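Beta-fructofuranosidase (Bifidobacterium adolescentis, PDB 6NOB) probably hydrolyses terminal beta-D-fructofuranoside residues of sugars such as sucrose. Local coordinates at residues Cys136-Gly140 and Arg141-Phe145; Gly539-Pro542 and Gln543-Arg546; Phe595-Gly598 and Gly599-Ala602. All coordinates share one frame; numbering follows the deposited sequence.

Contact 1: Cys136-Gly140 and Arg141-Phe145; sequences CQFQG and RYHLF
F138 and R141 pair through both of their backbone groups: F138 N donates a hydrogen bond to R141 O at 2.7 Å, and R141 N donates one back to F138 O at 3.1 Å. At the next hydrogen-bonded pair, two residues along each strand, H143 N donates to C136 O at 2.9 Å, nearly straight. F138 O also accepts a hydrogen bond from a water that lies in the plane of the H143 imidazole, 2.7 Å from H143 NE2. Since H143 ND1 is bonded to H162, both ring nitrogens have partners and the ring's rotation is fixed. The R141 guanidinium ends in a salt bridge from NH2 to D87.

C136, F138, R141 and H143 share one face of the hairpin. There the edge of the F138 ring is directed at the face of H143 in an offset edge-to-face pair, planes at 66°, and F138 CB lies 3.7 Å from H143 CD2. The sulfur of C136 touches H143 CB, and I217 from strand 216-227 closes over C136, F138 and H143. On the other face, Q137 runs out with CG anti to its backbone nitrogen (chi1 -170°), which lays its amide along the Y142 ring. The two planes are stacked 20° apart, with Q137 NE2 3.6 Å from Y142 CZ, and Q137 OE1 accepts from D444 N.

Q139 and G140 both have positive phi, and G140 takes angles that suit glycine. The result is a two-residue beta hairpin closed by a type I' turn, joining strands 127-138 and 141-149 in the family 32 N-terminal domain, the five-bladed beta-propeller of these enzymes.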
ATOM      1  N   CYS A 136       4.012 -11.382   4.142  1.00 43.45           N
ATOM      2  CA  CYS A 136       4.780 -12.554   4.539  1.00 39.96           C
ATOM      3  C   CYS A 136       4.600 -13.647   3.498  1.00 37.62           C
ATOM      4  O   CYS A 136       3.683 -13.602   2.672  1.00 34.61           O
ATOM      5  CB  CYS A 136       4.366 -13.054   5.930  1.00 35.09           C
ATOM      6  SG  CYS A 136       2.673 -13.650   6.072  1.00 34.91           S
ATOM      7  N   GLN A 137       5.519 -14.607   3.523  1.00 35.12           N
ATOM      8  CA  GLN A 137       5.331 -15.891   2.866  1.00 38.35           C
ATOM      9  C   GLN A 137       4.950 -16.893   3.944  1.00 36.97           C
ATOM     10  O   GLN A 137       5.666 -17.033   4.940  1.00 42.34           O
ATOM     11  CB  GLN A 137       6.592 -16.341   2.126  1.00 40.84           C
ATOM     12  CG  GLN A 137       6.366 -17.554   1.238  1.00 45.94           C
ATOM     13  CD  GLN A 137       7.481 -17.771   0.233  1.00 53.46           C
ATOM     14  OE1 GLN A 137       8.624 -17.372   0.459  1.00 52.75           O
ATOM     15  NE2 GLN A 137       7.153 -18.413  -0.885  1.00 53.06           N
ATOM     16  N   PHE A 138       3.816 -17.564   3.765  1.00 36.68           N
ATOM     17  CA  PHE A 138       3.285 -18.463   4.782  1.00 37.70           C
ATOM     18  C   PHE A 138       2.811 -19.745   4.118  1.00 41.18           C
ATOM     19  O   PHE A 138       1.889 -19.714   3.298  1.00 41.72           O
ATOM     20  CB  PHE A 138       2.140 -17.797   5.553  1.00 37.35           C
ATOM     21  CG  PHE A 138       1.523 -18.677   6.594  1.00 38.25           C
ATOM     22  CD1 PHE A 138       2.256 -19.088   7.696  1.00 42.45           C
ATOM     23  CD2 PHE A 138       0.208 -19.092   6.474  1.00 37.90           C
ATOM     24  CE1 PHE A 138       1.688 -19.901   8.658  1.00 44.28           C
ATOM     25  CE2 PHE A 138      -0.366 -19.905   7.433  1.00 38.80           C
ATOM     26  CZ  PHE A 138       0.374 -20.308   8.527  1.00 41.59           C
ATOM     27  N   GLN A 139       3.440 -20.863   4.481  1.00 40.81           N
ATOM     28  CA  GLN A 139       3.053 -22.190   4.003  1.00 40.05           C
ATOM     29  C   GLN A 139       2.925 -22.213   2.481  1.00 42.68           C
ATOM     30  O   GLN A 139       1.925 -22.666   1.919  1.00 44.52           O
ATOM     31  CB  GLN A 139       1.759 -22.656   4.676  1.00 40.36           C
ATOM     32  CG  GLN A 139       1.953 -23.100   6.124  1.00 46.66           C
ATOM     33  CD  GLN A 139       0.647 -23.313   6.869  1.00 45.64           C
ATOM     34  OE1 GLN A 139      -0.434 -23.187   6.299  1.00 46.88           O
ATOM     35  NE2 GLN A 139       0.745 -23.637   8.153  1.00 43.74           N
ATOM     36  N   GLY A 140       3.952 -21.687   1.810  1.00 38.23           N
ATOM     37  CA  GLY A 140       4.038 -21.728   0.368  1.00 45.79           C
ATOM     38  C   GLY A 140       3.345 -20.602  -0.370  1.00 52.89           C
ATOM     39  O   GLY A 140       3.476 -20.519  -1.598  1.00 61.02           O
ATOM     40  N   ARG A 141       2.616 -19.731   0.322  1.00 48.75           N
ATOM     41  CA  ARG A 141       1.865 -18.670  -0.329  1.00 44.09           C
ATOM     42  C   ARG A 141       2.321 -17.305   0.166  1.00 39.28           C
ATOM     43  O   ARG A 141       2.740 -17.149   1.317  1.00 38.89           O
ATOM     44  CB  ARG A 141       0.362 -18.822  -0.079  1.00 41.29           C
ATOM     45  CG  ARG A 141      -0.228 -20.137  -0.554  1.00 42.60           C
ATOM     46  CD  ARG A 141      -1.677 -20.259  -0.115  1.00 45.35           C
ATOM     47  NE  ARG A 141      -2.073 -21.645   0.114  1.00 48.29           N
ATOM     48  CZ  ARG A 141      -2.782 -22.367  -0.746  1.00 53.94           C
ATOM     49  NH1 ARG A 141      -3.098 -23.623  -0.457  1.00 53.71           N
ATOM     50  NH2 ARG A 141      -3.177 -21.834  -1.896  1.00 49.96           N
ATOM     51  N   TYR A 142       2.241 -16.316  -0.722  1.00 38.19           N
ATOM     52  CA  TYR A 142       2.450 -14.922  -0.354  1.00 35.55           C
ATOM     53  C   TYR A 142       1.122 -14.327   0.091  1.00 39.56           C
ATOM     54  O   TYR A 142       0.108 -14.473  -0.600  1.00 44.00           O
ATOM     55  CB  TYR A 142       3.018 -14.121  -1.525  1.00 32.53           C
ATOM     56  CG  TYR A 142       4.322 -14.658  -2.070  1.00 41.92           C
ATOM     57  CD1 TYR A 142       5.529 -14.366  -1.450  1.00 39.13           C
ATOM     58  CD2 TYR A 142       4.346 -15.453  -3.210  1.00 38.67           C
ATOM     59  CE1 TYR A 142       6.722 -14.851  -1.946  1.00 39.06           C
ATOM     60  CE2 TYR A 142       5.536 -15.942  -3.714  1.00 41.34           C
ATOM     61  CZ  TYR A 142       6.721 -15.638  -3.076  1.00 41.50           C
ATOM     62  OH  TYR A 142       7.909 -16.122  -3.569  1.00 42.98           O
ATOM     63  N   HIS A 143       1.129 -13.658   1.239  1.00 40.23           N
ATOM     64  CA  HIS A 143      -0.080 -13.110   1.833  1.00 36.35           C
ATOM     65  C   HIS A 143      -0.037 -11.592   1.784  1.00 38.38           C
ATOM     66  O   HIS A 143       0.941 -10.977   2.222  1.00 35.61           O
ATOM     67  CB  HIS A 143      -0.251 -13.589   3.275  1.00 32.05           C
ATOM     68  CG  HIS A 143      -0.810 -14.972   3.385  1.00 36.39           C
ATOM     69  ND1 HIS A 143      -2.133 -15.219   3.683  1.00 39.51           N
ATOM     70  CD2 HIS A 143      -0.230 -16.185   3.218  1.00 38.04           C
ATOM     71  CE1 HIS A 143      -2.341 -16.523   3.706  1.00 38.91           C
ATOM     72  NE2 HIS A 143      -1.202 -17.132   3.427  1.00 37.85           N
ATOM     73  N   LEU A 144      -1.101 -10.997   1.255  1.00 42.19           N
ATOM     74  CA  LEU A 144      -1.240  -9.551   1.156  1.00 37.89           C
ATOM     75  C   LEU A 144      -2.495  -9.135   1.911  1.00 37.92           C
ATOM     76  O   LEU A 144      -3.614  -9.447   1.487  1.00 37.16           O
ATOM     77  CB  LEU A 144      -1.307  -9.110  -0.305  1.00 37.62           C
ATOM     78  CG  LEU A 144      -1.720  -7.666  -0.587  1.00 36.03           C
ATOM     79  CD1 LEU A 144      -0.740  -6.690   0.044  1.00 36.03           C
ATOM     80  CD2 LEU A 144      -1.813  -7.444  -2.085  1.00 39.13           C
ATOM     81  N   PHE A 145      -2.311  -8.455   3.036  1.00 33.40           N
ATOM     82  CA  PHE A 145      -3.400  -7.769   3.712  1.00 33.73           C
ATOM     83  C   PHE A 145      -3.366  -6.297   3.326  1.00 38.36           C
ATOM     84  O   PHE A 145      -2.359  -5.791   2.822  1.00 39.34           O
ATOM     85  CB  PHE A 145      -3.302  -7.924   5.234  1.00 34.35           C
ATOM     86  CG  PHE A 145      -3.279  -9.356   5.706  1.00 36.73           C
ATOM     87  CD1 PHE A 145      -2.091 -10.073   5.746  1.00 32.37           C
ATOM     88  CD2 PHE A 145      -4.445  -9.981   6.124  1.00 37.83           C
ATOM     89  CE1 PHE A 145      -2.071 -11.385   6.184  1.00 35.22           C
ATOM     90  CE2 PHE A 145      -4.430 -11.294   6.564  1.00 33.82           C
ATOM     91  CZ  PHE A 145      -3.244 -11.996   6.595  1.00 34.39           C
TER
HETATM   92  O   HOH W   1      -0.772 -19.786   3.074  1.00 32.86           O
HETATM   93  O   HOH W   2      -1.224 -22.967   1.989  1.00 56.12           O

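Contact 2: Gly539-Pro542 and Gln543-Arg546; sequences GVNP and QDGR
N541 holds the bend by its side chain as well as its backbone. With CG anti to the backbone nitrogen (chi1 -173°), the amide turns toward 543-546 and presents OD1 to two successive peptide N-H groups. Q543 N binds it at 2.9 Å, lying in the plane of the amide carbonyl, and D544 N adds a weak bond at 3.3 Å. The other half of the amide is used too: N541 ND2 donates to G565 O, so both polar atoms of this buried side chain are satisfied.

D544 adopts a first torsion of 50°, with CG between its own N and carbonyl carbon. This turns the carboxylate back over N541, where OD1 comes within 3.1 Å of N541 CB, and the amide and carboxylate planes are inclined at 37°. The same OD1 accepts from R546 N at 3.0 Å on its anti side, making an Asx turn. D544 OD2 lies at the edge of the R546 guanidinium, in its plane, and forms a salt bridge with NE at 3.3 Å; as hydrogen bonds, those from NE and NH2 are both weak. R546 bends at chi3 to bring its guanidinium round to this carboxylate, and it runs alongside the N541 side chain, pointing the same way.

Backbone bonds complete the closure. N541 N meets R546 O at 2.6 Å, and G545 N meets N541 O at 2.7 Å, with G545 at positive phi. V540 CG1 rests on G545 CA; away from the loop, P542 packs on M460 and V462.

Chemically, the side-chain bonds of N541 and D544 supplement the backbone bonds that close this loop between strands 532-540 and 547-555: the buried N541 amide binds two loop N-H groups, while the exposed D544-R546 pair, with long, weak hydrogen bonds, is probably screened by solvent.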
ATOM      1  N   GLY A 539      -3.870  11.282 -22.526  1.00 50.76           N
ATOM      2  CA  GLY A 539      -5.216  11.110 -22.020  1.00 52.40           C
ATOM      3  C   GLY A 539      -5.936  12.417 -21.776  1.00 56.20           C
ATOM      4  O   GLY A 539      -5.775  13.380 -22.533  1.00 59.66           O
ATOM      5  N   VAL A 540      -6.726  12.465 -20.710  1.00 55.27           N
ATOM      6  CA  VAL A 540      -7.559  13.622 -20.406  1.00 56.28           C
ATOM      7  C   VAL A 540      -7.598  13.811 -18.896  1.00 57.39           C
ATOM      8  O   VAL A 540      -7.717  12.842 -18.139  1.00 51.66           O
ATOM      9  CB  VAL A 540      -8.978  13.457 -20.989  1.00 54.77           C
ATOM     10  CG1 VAL A 540      -9.969  14.337 -20.258  1.00 61.68           C
ATOM     11  CG2 VAL A 540      -8.985  13.778 -22.479  1.00 50.64           C
ATOM     12  N   ASN A 541      -7.478  15.066 -18.461  1.00 63.42           N
ATOM     13  CA  ASN A 541      -7.619  15.437 -17.060  1.00 60.77           C
ATOM     14  C   ASN A 541      -9.044  15.151 -16.605  1.00 62.28           C
ATOM     15  O   ASN A 541      -9.988  15.792 -17.084  1.00 65.17           O
ATOM     16  CB  ASN A 541      -7.270  16.913 -16.860  1.00 61.11           C
ATOM     17  CG  ASN A 541      -7.236  17.318 -15.396  1.00 57.49           C
ATOM     18  OD1 ASN A 541      -8.236  17.212 -14.685  1.00 61.08           O
ATOM     19  ND2 ASN A 541      -6.081  17.793 -14.940  1.00 50.03           N
ATOM     20  N   PRO A 542      -9.242  14.217 -15.669  1.00 63.03           N
ATOM     21  CA  PRO A 542     -10.609  13.808 -15.306  1.00 59.65           C
ATOM     22  C   PRO A 542     -11.414  14.880 -14.592  1.00 65.00           C
ATOM     23  O   PRO A 542     -12.608  14.661 -14.352  1.00 68.19           O
ATOM     24  CB  PRO A 542     -10.380  12.599 -14.391  1.00 54.28           C
ATOM     25  CG  PRO A 542      -9.030  12.837 -13.799  1.00 57.56           C
ATOM     26  CD  PRO A 542      -8.222  13.502 -14.881  1.00 61.09           C
ATOM     27  N   GLN A 543     -10.816  16.019 -14.245  1.00 65.50           N
ATOM     28  CA  GLN A 543     -11.523  17.076 -13.531  1.00 62.14           C
ATOM     29  C   GLN A 543     -11.965  18.219 -14.435  1.00 64.73           C
ATOM     30  O   GLN A 543     -13.075  18.733 -14.269  1.00 71.97           O
ATOM     31  CB  GLN A 543     -10.648  17.629 -12.401  1.00 63.21           C
ATOM     32  CG  GLN A 543     -10.362  16.620 -11.297  1.00 70.02           C
ATOM     33  CD  GLN A 543     -11.599  16.278 -10.484  1.00 78.83           C
ATOM     34  OE1 GLN A 543     -12.548  17.063 -10.414  1.00 82.66           O
ATOM     35  NE2 GLN A 543     -11.595  15.102  -9.867  1.00 77.00           N
ATOM     36  N   ASP A 544     -11.131  18.633 -15.388  1.00 65.68           N
ATOM     37  CA  ASP A 544     -11.478  19.720 -16.294  1.00 69.29           C
ATOM     38  C   ASP A 544     -11.445  19.324 -17.763  1.00 71.04           C
ATOM     39  O   ASP A 544     -11.664  20.183 -18.622  1.00 74.94           O
ATOM     40  CB  ASP A 544     -10.552  20.927 -16.068  1.00 72.59           C
ATOM     41  CG  ASP A 544      -9.080  20.550 -16.051  1.00 75.66           C
ATOM     42  OD1 ASP A 544      -8.658  19.740 -16.902  1.00 76.31           O
ATOM     43  OD2 ASP A 544      -8.340  21.068 -15.187  1.00 75.63           O
ATOM     44  N   GLY A 545     -11.172  18.059 -18.079  1.00 73.66           N
ATOM     45  CA  GLY A 545     -11.185  17.619 -19.462  1.00 70.68           C
ATOM     46  C   GLY A 545      -9.999  18.044 -20.294  1.00 61.49           C
ATOM     47  O   GLY A 545     -10.001  17.816 -21.507  1.00 61.86           O
ATOM     48  N   ARG A 546      -8.988  18.656 -19.683  1.00 60.60           N
ATOM     49  CA  ARG A 546      -7.814  19.090 -20.421  1.00 66.12           C
ATOM     50  C   ARG A 546      -7.040  17.883 -20.951  1.00 67.02           C
ATOM     51  O   ARG A 546      -7.024  16.820 -20.323  1.00 62.62           O
ATOM     52  CB  ARG A 546      -6.901  19.925 -19.528  1.00 71.65           C
ATOM     53  CG  ARG A 546      -7.196  21.414 -19.512  1.00 78.55           C
ATOM     54  CD  ARG A 546      -6.079  22.152 -18.792  1.00 81.99           C
ATOM     55  NE  ARG A 546      -6.041  21.835 -17.365  1.00 80.29           N
ATOM     56  CZ  ARG A 546      -4.923  21.694 -16.661  1.00 75.77           C
ATOM     57  NH1 ARG A 546      -3.743  21.834 -17.253  1.00 81.23           N
ATOM     58  NH2 ARG A 546      -4.982  21.411 -15.365  1.00 64.83           N
TER

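Contact 3: Phe595-Gly598 and Gly599-Ala602; sequences FLNG and GQTA
Strands 591-596 and 601-606 form a beta hairpin, and F595-A602 is the closing end of it. The last hydrogen-bonded rung is L596 with T601, where L596 N donates to T601 O at 3.0 Å, almost straight. Beyond it L596 O collects two N-H groups: G599 N, at 2.9 Å, and Q600 N in a weak, strongly bent bond.

The loop itself runs through N597, G598 and G599, all at positive phi. G599 takes backbone angles that call for glycine. Across the loop the side chains of N597 and Q600 run side by side. Q600 is fully extended (chi1 -172°, chi2 178°), which carries OE1 out to N597 ND2; the bond is 2.8 Å long, close to straight and in the plane of the N597 amide, but tilted from the plane of the Q600 carbonyl. N597 ND2 also donates to D579 O and N597 OD1 accepts from R581 N, so both ends of this amide are tied down.

Apolar contacts flank the polar loop. L596 and T601 lie alongside each other on one face, CD1 of the leucine 3.7 Å from CG2 of the threonine, whose hydroxyl turns instead to S575 O. On the other face A602 CB meets F595 CD2 at 3.6 Å.

Around the hairpin, F595 packs on F586 of the adjoining strand 582-588, and L596 on V583 of the same strand. F595 and A602 also reach R476 of strand 468-481, and strand 484-489 contributes P489 to F595, Y486 to Q600 and S487 to A602.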
ATOM      1  N   PHE A 595      11.944   2.421 -14.039  1.00 38.61           N
ATOM      2  CA  PHE A 595      13.174   2.020 -13.371  1.00 38.33           C
ATOM      3  C   PHE A 595      14.359   2.392 -14.248  1.00 39.03           C
ATOM      4  O   PHE A 595      14.400   2.033 -15.430  1.00 40.06           O
ATOM      5  CB  PHE A 595      13.154   0.518 -13.063  1.00 35.71           C
ATOM      6  CG  PHE A 595      11.995   0.110 -12.203  1.00 39.83           C
ATOM      7  CD1 PHE A 595      10.783  -0.245 -12.772  1.00 37.17           C
ATOM      8  CD2 PHE A 595      12.105   0.122 -10.821  1.00 39.53           C
ATOM      9  CE1 PHE A 595       9.708  -0.598 -11.981  1.00 37.55           C
ATOM     10  CE2 PHE A 595      11.035  -0.232 -10.024  1.00 38.05           C
ATOM     11  CZ  PHE A 595       9.834  -0.594 -10.605  1.00 40.39           C
ATOM     12  N   LEU A 596      15.313   3.120 -13.674  1.00 39.62           N
ATOM     13  CA  LEU A 596      16.458   3.636 -14.408  1.00 43.24           C
ATOM     14  C   LEU A 596      17.735   2.943 -13.954  1.00 47.55           C
ATOM     15  O   LEU A 596      17.911   2.662 -12.763  1.00 52.66           O
ATOM     16  CB  LEU A 596      16.591   5.149 -14.215  1.00 45.51           C
ATOM     17  CG  LEU A 596      15.340   5.972 -14.523  1.00 48.37           C
ATOM     18  CD1 LEU A 596      15.638   7.457 -14.417  1.00 46.49           C
ATOM     19  CD2 LEU A 596      14.811   5.633 -15.904  1.00 50.51           C
ATOM     20  N   ASN A 597      18.619   2.670 -14.915  1.00 45.97           N
ATOM     21  CA  ASN A 597      19.922   2.062 -14.645  1.00 45.60           C
ATOM     22  C   ASN A 597      19.783   0.777 -13.830  1.00 46.90           C
ATOM     23  O   ASN A 597      20.556   0.513 -12.907  1.00 45.36           O
ATOM     24  CB  ASN A 597      20.852   3.054 -13.945  1.00 38.64           C
ATOM     25  CG  ASN A 597      21.430   4.081 -14.900  1.00 41.82           C
ATOM     26  OD1 ASN A 597      21.101   4.098 -16.086  1.00 45.71           O
ATOM     27  ND2 ASN A 597      22.300   4.944 -14.386  1.00 44.55           N
ATOM     28  N   GLY A 598      18.779  -0.028 -14.175  1.00 44.79           N
ATOM     29  CA  GLY A 598      18.569  -1.288 -13.491  1.00 42.59           C
ATOM     30  C   GLY A 598      18.085  -1.166 -12.066  1.00 47.06           C
ATOM     31  O   GLY A 598      18.269  -2.096 -11.277  1.00 46.03           O
ATOM     32  N   GLY A 599      17.474  -0.043 -11.709  1.00 46.17           N
ATOM     33  CA  GLY A 599      16.973   0.161 -10.370  1.00 43.36           C
ATOM     34  C   GLY A 599      17.758   1.134  -9.523  1.00 42.34           C
ATOM     35  O   GLY A 599      17.497   1.221  -8.317  1.00 40.68           O
ATOM     36  N   GLN A 600      18.722   1.850 -10.105  1.00 39.97           N
ATOM     37  CA  GLN A 600      19.422   2.893  -9.364  1.00 41.93           C
ATOM     38  C   GLN A 600      18.436   3.899  -8.790  1.00 46.11           C
ATOM     39  O   GLN A 600      18.607   4.381  -7.662  1.00 47.00           O
ATOM     40  CB  GLN A 600      20.438   3.579 -10.276  1.00 41.77           C
ATOM     41  CG  GLN A 600      21.368   4.546  -9.576  1.00 41.83           C
ATOM     42  CD  GLN A 600      22.381   5.149 -10.527  1.00 46.68           C
ATOM     43  OE1 GLN A 600      22.589   4.645 -11.633  1.00 45.67           O
ATOM     44  NE2 GLN A 600      23.012   6.239 -10.106  1.00 46.05           N
ATOM     45  N   THR A 601      17.388   4.215  -9.546  1.00 42.44           N
ATOM     46  CA  THR A 601      16.274   5.006  -9.056  1.00 36.90           C
ATOM     47  C   THR A 601      14.997   4.492  -9.708  1.00 39.10           C
ATOM     48  O   THR A 601      15.023   3.951 -10.818  1.00 46.39           O
ATOM     49  CB  THR A 601      16.475   6.504  -9.340  1.00 36.35           C
ATOM     50  OG1 THR A 601      15.455   7.261  -8.677  1.00 36.26           O
ATOM     51  CG2 THR A 601      16.421   6.780 -10.832  1.00 33.04           C
ATOM     52  N   ALA A 602      13.887   4.635  -8.993  1.00 38.04           N
ATOM     53  CA  ALA A 602      12.578   4.222  -9.478  1.00 38.25           C
ATOM     54  C   ALA A 602      11.612   5.391  -9.364  1.00 42.33           C
ATOM     55  O   ALA A 602      11.682   6.168  -8.408  1.00 42.97           O
ATOM     56  CB  ALA A 602      12.043   3.023  -8.692  1.00 28.68           C
TER

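All three contacts sit where a chain reverses between antiparallel strands, yet none touches another. Contact 1 belongs to the family 32 N-terminal domain, whereas contacts 2 and 3 lie in different sheets of the later beta-sandwich, their centres about 30 Å apart. Contacts 1 and 3 are partly buried and combine backbone rungs with apolar packing on the strand faces; contact 1 adds aromatic rings and a water, contact 3 an amide pair and glycines. Contact 2 is a surface loop, on the opposite side of the chain's centre from contact 1, and adds a buried asparagine and a surface ion pair to its backbone bonds. Contact 3 also meets strands 468-481 and 484-489, which share contact 1's sheet.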